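Local coordinates for protein type-2 restriction enzyme NlaIV (Neisseria lactamica, PDB 6QM2) that cuts double-stranded DNA as a type II restriction endonuclease, recognising 5'-GGNNCC-3' and cleaving in the middle of the site, at residues A[100-105]-A[149-154]; A[112-117]-A[213-218]. All coordinates share one frame; numbering follows the deposited sequence.

Contacts 1 and 2 interlock along the chain: 100-105 comes first, then 112-117, 149-154 and 213-218, each early segment pairing with a later one. Their centres lie about 20 Å apart and their nearest atoms about 8 Å, without touching. Contact 1 sits only about 7 Å from the centre of the chain, beside the mixed sheet that contains strands 88-95 and 124-132; contact 2 lies about 20 Å from that centre, where helix 107-116 meets helix 215-227. Strand 105-106 and helix 107-116 lead directly from one to the other. This short run of chain and the packing of helix 191-204, which touches both contacts, connect the region beside the potassium ion to the outer helices.

Contact 1 (A[100-105]-A[149-154]); sequences PGFDIA and WQITRS. With K (potassium ion), chain C.
Ile104 faces two ways: its carbonyl oxygen is a ligand of a potassium ion, while its side chain packs against Ile151 and Thr152 in a buried, wholly apolar meeting of two loops. No hydrogen bond crosses between them. CD1 of Ile104 lies 3.9 Å from CD1 of Ile151, and further back along the same branch CG1 of Ile104 meets the methyl CG2 of Thr152 at 3.9 Å. The Ile151 CD1 methyl also reaches the Phe102 ring, 4.1 Å from CE1, arriving at the rim near the ring plane rather than over a face. An extended outer chain (chi2 179°) carries that methyl out from the Ile151 backbone to both partners. Segment 100-105 follows strand 88-95 of the mixed central sheet expected in this PD-(D/E)XK-clan enzyme, and 149-154 follows strand 138-147; Tyr125 and Ile127 of strand 124-132 also touch this cluster, Tyr125 on Ile104 and Ile151, Ile127 on Phe102 and Ile151. Thr152 turns its two branches to different tasks, the methyl to Ile104 and OG1 to a hydrogen bond with the carbonyl of Val148. On the metal side, Ile104 O stands 3.3 Å from the potassium ion and water 1 O 3.1 Å from it, both long, with OE2 of Glu90 as a further ligand. Asp103, just before Ile104 in the chain, is held by a salt bridge from OD1 to Arg173.

Contact 2 (A[112-117]-A[213-218]); sequences DEIIHK and SLWKRK
The indole of Trp215 meets two neighbouring isoleucines, one over a face and one at its rim. Its CG is anti to the backbone N (chi1 -155°), which swings the ring system toward helix 107-116. Over the face comes Ile115, with CD1 3.5 Å from the centroid of the five-membered ring and 20° off the ring normal, a CH-pi contact. CG1 of Ile115 lies anti to the carbonyl carbon (chi1 -75°), and the extended outer bond then lays CD1 over the pyrrole part. Ile114 CD1 sits at the edge of the six-membered ring, in the ring plane, 3.6 Å from CH2; the Ile114 side chain crosses that of Trp215 at about a right angle. Helices 107-116 and 215-227 are thus joined through this one tryptophan. Phe219, one turn on, lies nearly parallel to the indole, and Ile198 and Val202 of helix 191-204 add to its surroundings. At the indole edge, water 2 O lies 2.7 Å from Asp112 OD1 and accepts a weak bond from Trp215 NE1 at 2.9 Å. The indole N-H is shared with the carbonyl of Ser111, again weakly. Toward the exposed side, CB of Lys218 lies 4.3 Å from Ile115 CD1.

Contact 1 (A[100-105]-A[149-154])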
loop_
_atom_site.group_PDB
_atom_site.type_symbol
_atom_site.label_atom_id
_atom_site.label_comp_id
_atom_site.label_asym_id
_atom_site.label_seq_id
_atom_site.Cartn_x
_atom_site.Cartn_y
_atom_site.Cartn_z
ATOM N N PRO A 100 9.070 3.759 -16.376
ATOM C CA PRO A 100 9.373 2.734 -15.362
ATOM C C PRO A 100 9.649 3.285 -13.953
ATOM O O PRO A 100 10.586 4.064 -13.760
ATOM C CB PRO A 100 10.613 2.027 -15.930
ATOM C CG PRO A 100 10.573 2.298 -17.391
ATOM C CD PRO A 100 10.015 3.678 -17.509
ATOM N N GLY A 101 8.821 2.869 -12.993
ATOM C CA GLY A 101 8.881 3.358 -11.616
ATOM C C GLY A 101 9.749 2.550 -10.665
ATOM O O GLY A 101 9.951 2.960 -9.518
ATOM N N PHE A 102 10.250 1.403 -11.125
ATOM C CA PHE A 102 11.100 0.539 -10.293
ATOM C C PHE A 102 12.518 1.087 -10.172
ATOM O O PHE A 102 12.953 1.903 -10.985
ATOM C CB PHE A 102 11.118 -0.920 -10.799
ATOM C CG PHE A 102 11.707 -1.105 -12.182
ATOM C CD1 PHE A 102 13.087 -1.210 -12.368
ATOM C CD2 PHE A 102 10.876 -1.216 -13.296
ATOM C CE1 PHE A 102 13.619 -1.390 -13.636
ATOM C CE2 PHE A 102 11.407 -1.398 -14.566
ATOM C CZ PHE A 102 12.779 -1.487 -14.737
ATOM N N ASP A 103 13.217 0.626 -9.141
ATOM C CA ASP A 103 14.616 0.964 -8.907
ATOM C C ASP A 103 15.491 -0.245 -9.233
ATOM O O ASP A 103 15.046 -1.386 -9.126
ATOM C CB ASP A 103 14.819 1.370 -7.444
ATOM C CG ASP A 103 13.963 2.562 -7.042
ATOM O OD1 ASP A 103 14.024 3.606 -7.731
ATOM O OD2 ASP A 103 13.236 2.452 -6.030
ATOM N N ILE A 104 16.734 0.009 -9.627
ATOM C CA ILE A 104 17.698 -1.063 -9.856
ATOM C C ILE A 104 18.239 -1.499 -8.492
ATOM O O ILE A 104 18.022 -2.639 -8.073
ATOM C CB ILE A 104 18.846 -0.631 -10.807
ATOM C CG1 ILE A 104 18.296 -0.051 -12.122
ATOM C CG2 ILE A 104 19.782 -1.800 -11.088
ATOM C CD1 ILE A 104 17.226 -0.887 -12.790
ATOM N N ALA A 105 18.905 -0.581 -7.796
ATOM C CA ALA A 105 19.491 -0.850 -6.478
ATOM C C ALA A 105 20.101 0.421 -5.895
ATOM O O ALA A 105 20.435 1.342 -6.638
ATOM C CB ALA A 105 20.563 -1.926 -6.582
ATOM N N TRP A 149 22.560 -3.318 -17.849
ATOM C CA TRP A 149 23.147 -2.309 -18.746
ATOM C C TRP A 149 22.207 -1.906 -19.892
ATOM O O TRP A 149 22.316 -0.799 -20.415
ATOM C CB TRP A 149 24.540 -2.739 -19.278
ATOM C CG TRP A 149 24.662 -4.142 -19.850
ATOM C CD1 TRP A 149 24.977 -5.289 -19.161
ATOM C CD2 TRP A 149 24.510 -4.531 -21.218
ATOM N NE1 TRP A 149 25.001 -6.365 -20.010
ATOM C CE2 TRP A 149 24.722 -5.931 -21.280
ATOM C CE3 TRP A 149 24.202 -3.838 -22.399
ATOM C CZ2 TRP A 149 24.640 -6.651 -22.481
ATOM C CZ3 TRP A 149 24.117 -4.557 -23.597
ATOM C CH2 TRP A 149 24.339 -5.949 -23.625
ATOM N N GLN A 150 21.283 -2.791 -20.267
ATOM C CA GLN A 150 20.286 -2.498 -21.310
ATOM C C GLN A 150 19.123 -1.607 -20.843
ATOM O O GLN A 150 18.417 -1.037 -21.675
ATOM C CB GLN A 150 19.717 -3.799 -21.893
ATOM C CG GLN A 150 20.728 -4.632 -22.665
ATOM C CD GLN A 150 20.116 -5.899 -23.231
ATOM O OE1 GLN A 150 19.558 -6.715 -22.498
ATOM N NE2 GLN A 150 20.219 -6.067 -24.542
ATOM N N ILE A 151 18.920 -1.493 -19.531
ATOM C CA ILE A 151 17.810 -0.706 -18.983
ATOM C C ILE A 151 18.265 0.511 -18.172
ATOM O O ILE A 151 17.460 1.093 -17.448
ATOM C CB ILE A 151 16.846 -1.595 -18.151
ATOM C CG1 ILE A 151 17.494 -2.080 -16.843
ATOM C CG2 ILE A 151 16.386 -2.782 -18.986
ATOM C CD1 ILE A 151 16.579 -2.936 -15.995
ATOM N N THR A 152 19.536 0.896 -18.286
ATOM C CA THR A 152 20.051 2.100 -17.628
ATOM C C THR A 152 20.806 2.963 -18.622
ATOM O O THR A 152 21.184 2.508 -19.702
ATOM C CB THR A 152 20.987 1.780 -16.445
ATOM O OG1 THR A 152 21.963 0.814 -16.850
ATOM C CG2 THR A 152 20.201 1.246 -15.265
ATOM N N ARG A 153 21.018 4.213 -18.227
ATOM C CA ARG A 153 21.665 5.214 -19.062
ATOM C C ARG A 153 22.444 6.191 -18.188
ATOM O O ARG A 153 22.511 6.028 -16.966
ATOM C CB ARG A 153 20.605 5.956 -19.884
ATOM C CG ARG A 153 19.496 6.618 -19.068
ATOM C CD ARG A 153 18.841 7.751 -19.848
ATOM N NE ARG A 153 17.568 8.181 -19.265
ATOM C CZ ARG A 153 17.422 8.981 -18.205
ATOM N NH1 ARG A 153 18.475 9.473 -17.547
ATOM N NH2 ARG A 153 16.194 9.286 -17.788
ATOM N N SER A 154 23.038 7.196 -18.820
ATOM C CA SER A 154 23.607 8.328 -18.100
ATOM C C SER A 154 22.510 9.349 -17.800
ATOM O O SER A 154 21.351 9.154 -18.171
ATOM C CB SER A 154 24.725 8.970 -18.920
ATOM O OG SER A 154 25.510 9.822 -18.110
HETATM K K K C . 16.281 -4.585 -6.129
HETATM O O HOH W 1 16.163 -1.640 -5.094
#

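Contact 2 (A[112-117]-A[213-218])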
loop_
_atom_site.group_PDB
_atom_site.type_symbol
_atom_site.label_atom_id
_atom_site.label_comp_id
_atom_site.label_asym_id
_atom_site.label_seq_id
_atom_site.Cartn_x
_atom_site.Cartn_y
_atom_site.Cartn_z
ATOM N N ASP A 112 29.705 -1.620 -4.336
ATOM C CA ASP A 112 30.463 -2.586 -3.519
ATOM C C ASP A 112 30.170 -4.024 -3.920
ATOM O O ASP A 112 31.080 -4.846 -3.986
ATOM C CB ASP A 112 30.159 -2.422 -2.020
ATOM C CG ASP A 112 30.705 -1.124 -1.440
ATOM O OD1 ASP A 112 31.550 -0.463 -2.083
ATOM O OD2 ASP A 112 30.285 -0.763 -0.319
ATOM N N GLU A 113 28.895 -4.316 -4.162
ATOM C CA GLU A 113 28.434 -5.660 -4.519
ATOM C C GLU A 113 29.140 -6.203 -5.759
ATOM O O GLU A 113 29.598 -7.341 -5.746
ATOM C CB GLU A 113 26.913 -5.647 -4.743
ATOM C CG GLU A 113 26.263 -6.967 -5.170
ATOM C CD GLU A 113 25.882 -7.870 -4.012
ATOM O OE1 GLU A 113 26.522 -7.790 -2.937
ATOM O OE2 GLU A 113 24.936 -8.668 -4.193
ATOM N N ILE A 114 29.225 -5.400 -6.820
ATOM C CA ILE A 114 29.786 -5.878 -8.097
ATOM C C ILE A 114 31.313 -6.083 -8.104
ATOM O O ILE A 114 31.839 -6.697 -9.029
ATOM C CB ILE A 114 29.343 -5.024 -9.317
ATOM C CG1 ILE A 114 29.886 -3.586 -9.252
ATOM C CG2 ILE A 114 27.827 -5.045 -9.446
ATOM C CD1 ILE A 114 29.752 -2.838 -10.561
ATOM N N ILE A 115 32.018 -5.576 -7.095
ATOM C CA ILE A 115 33.413 -5.972 -6.867
ATOM C C ILE A 115 33.478 -7.360 -6.226
ATOM O O ILE A 115 34.232 -8.213 -6.679
ATOM C CB ILE A 115 34.181 -4.937 -6.017
ATOM C CG1 ILE A 115 34.499 -3.725 -6.895
ATOM C CG2 ILE A 115 35.464 -5.538 -5.430
ATOM C CD1 ILE A 115 35.116 -2.552 -6.167
ATOM N N HIS A 116 32.699 -7.573 -5.171
ATOM C CA HIS A 116 32.694 -8.852 -4.455
ATOM C C HIS A 116 32.024 -9.956 -5.285
ATOM O O HIS A 116 32.451 -11.111 -5.246
ATOM C CB HIS A 116 32.000 -8.707 -3.092
ATOM C CG HIS A 116 32.749 -7.846 -2.115
ATOM N ND1 HIS A 116 32.990 -8.236 -0.814
ATOM C CD2 HIS A 116 33.312 -6.619 -2.248
ATOM C CE1 HIS A 116 33.665 -7.287 -0.189
ATOM N NE2 HIS A 116 33.875 -6.296 -1.038
ATOM N N LYS A 117 30.993 -9.587 -6.047
ATOM C CA LYS A 117 30.199 -10.529 -6.832
ATOM C C LYS A 117 29.907 -9.971 -8.239
ATOM O O LYS A 117 28.766 -9.616 -8.545
ATOM C CB LYS A 117 28.885 -10.820 -6.099
ATOM C CG LYS A 117 29.030 -11.391 -4.695
ATOM C CD LYS A 117 27.657 -11.665 -4.095
ATOM C CE LYS A 117 27.733 -12.234 -2.688
ATOM N NZ LYS A 117 26.458 -12.909 -2.317
ATOM N N SER A 213 39.669 5.129 -5.719
ATOM C CA SER A 213 41.035 5.031 -6.231
ATOM C C SER A 213 41.329 3.647 -6.808
ATOM O O SER A 213 41.743 3.518 -7.960
ATOM C CB SER A 213 42.044 5.373 -5.127
ATOM O OG SER A 213 43.359 5.469 -5.639
ATOM N N LEU A 214 41.067 2.618 -6.014
ATOM C CA LEU A 214 41.412 1.249 -6.389
ATOM C C LEU A 214 40.346 0.562 -7.259
ATOM O O LEU A 214 40.625 -0.481 -7.852
ATOM C CB LEU A 214 41.678 0.418 -5.121
ATOM C CG LEU A 214 42.617 1.019 -4.053
ATOM C CD1 LEU A 214 42.818 0.046 -2.897
ATOM C CD2 LEU A 214 43.961 1.432 -4.645
ATOM N N TRP A 215 39.158 1.169 -7.360
ATOM C CA TRP A 215 37.940 0.519 -7.894
ATOM C C TRP A 215 38.102 -0.242 -9.218
ATOM O O TRP A 215 37.612 -1.367 -9.340
ATOM C CB TRP A 215 36.791 1.543 -8.041
ATOM C CG TRP A 215 35.431 0.917 -7.990
ATOM C CD1 TRP A 215 34.629 0.812 -6.895
ATOM C CD2 TRP A 215 34.723 0.294 -9.070
ATOM N NE1 TRP A 215 33.462 0.159 -7.218
ATOM C CE2 TRP A 215 33.494 -0.172 -8.546
ATOM C CE3 TRP A 215 35.006 0.082 -10.428
ATOM C CZ2 TRP A 215 32.545 -0.837 -9.335
ATOM C CZ3 TRP A 215 34.064 -0.583 -11.214
ATOM C CH2 TRP A 215 32.846 -1.033 -10.662
ATOM N N LYS A 216 38.766 0.372 -10.200
ATOM C CA LYS A 216 38.919 -0.225 -11.539
ATOM C C LYS A 216 39.712 -1.528 -11.486
ATOM O O LYS A 216 39.268 -2.551 -12.013
ATOM C CB LYS A 216 39.613 0.759 -12.488
ATOM C CG LYS A 216 39.715 0.309 -13.945
ATOM C CD LYS A 216 40.629 1.235 -14.745
ATOM C CE LYS A 216 41.257 0.534 -15.942
ATOM N NZ LYS A 216 40.233 0.009 -16.885
ATOM N N ARG A 217 40.882 -1.472 -10.848
ATOM C CA ARG A 217 41.760 -2.636 -10.702
ATOM C C ARG A 217 41.049 -3.737 -9.912
ATOM O O ARG A 217 40.949 -4.874 -10.377
ATOM C CB ARG A 217 43.080 -2.235 -10.021
ATOM C CG ARG A 217 44.177 -3.301 -10.033
ATOM C CD ARG A 217 45.422 -2.865 -9.261
ATOM N NE ARG A 217 45.126 -2.519 -7.862
ATOM C CZ ARG A 217 44.947 -3.387 -6.856
ATOM N NH1 ARG A 217 45.031 -4.704 -7.045
ATOM N NH2 ARG A 217 44.675 -2.928 -5.632
ATOM N N LYS A 218 40.528 -3.382 -8.739
ATOM C CA LYS A 218 39.803 -4.329 -7.882
ATOM C C LYS A 218 38.659 -5.037 -8.606
ATOM O O LYS A 218 38.428 -6.225 -8.377
ATOM C CB LYS A 218 39.258 -3.637 -6.625
ATOM C CG LYS A 218 40.338 -3.202 -5.647
ATOM C CD LYS A 218 39.783 -2.888 -4.266
ATOM C CE LYS A 218 39.375 -4.152 -3.522
ATOM N NZ LYS A 218 39.289 -3.918 -2.056
HETATM O O HOH W 2 33.025 0.043 -4.342
#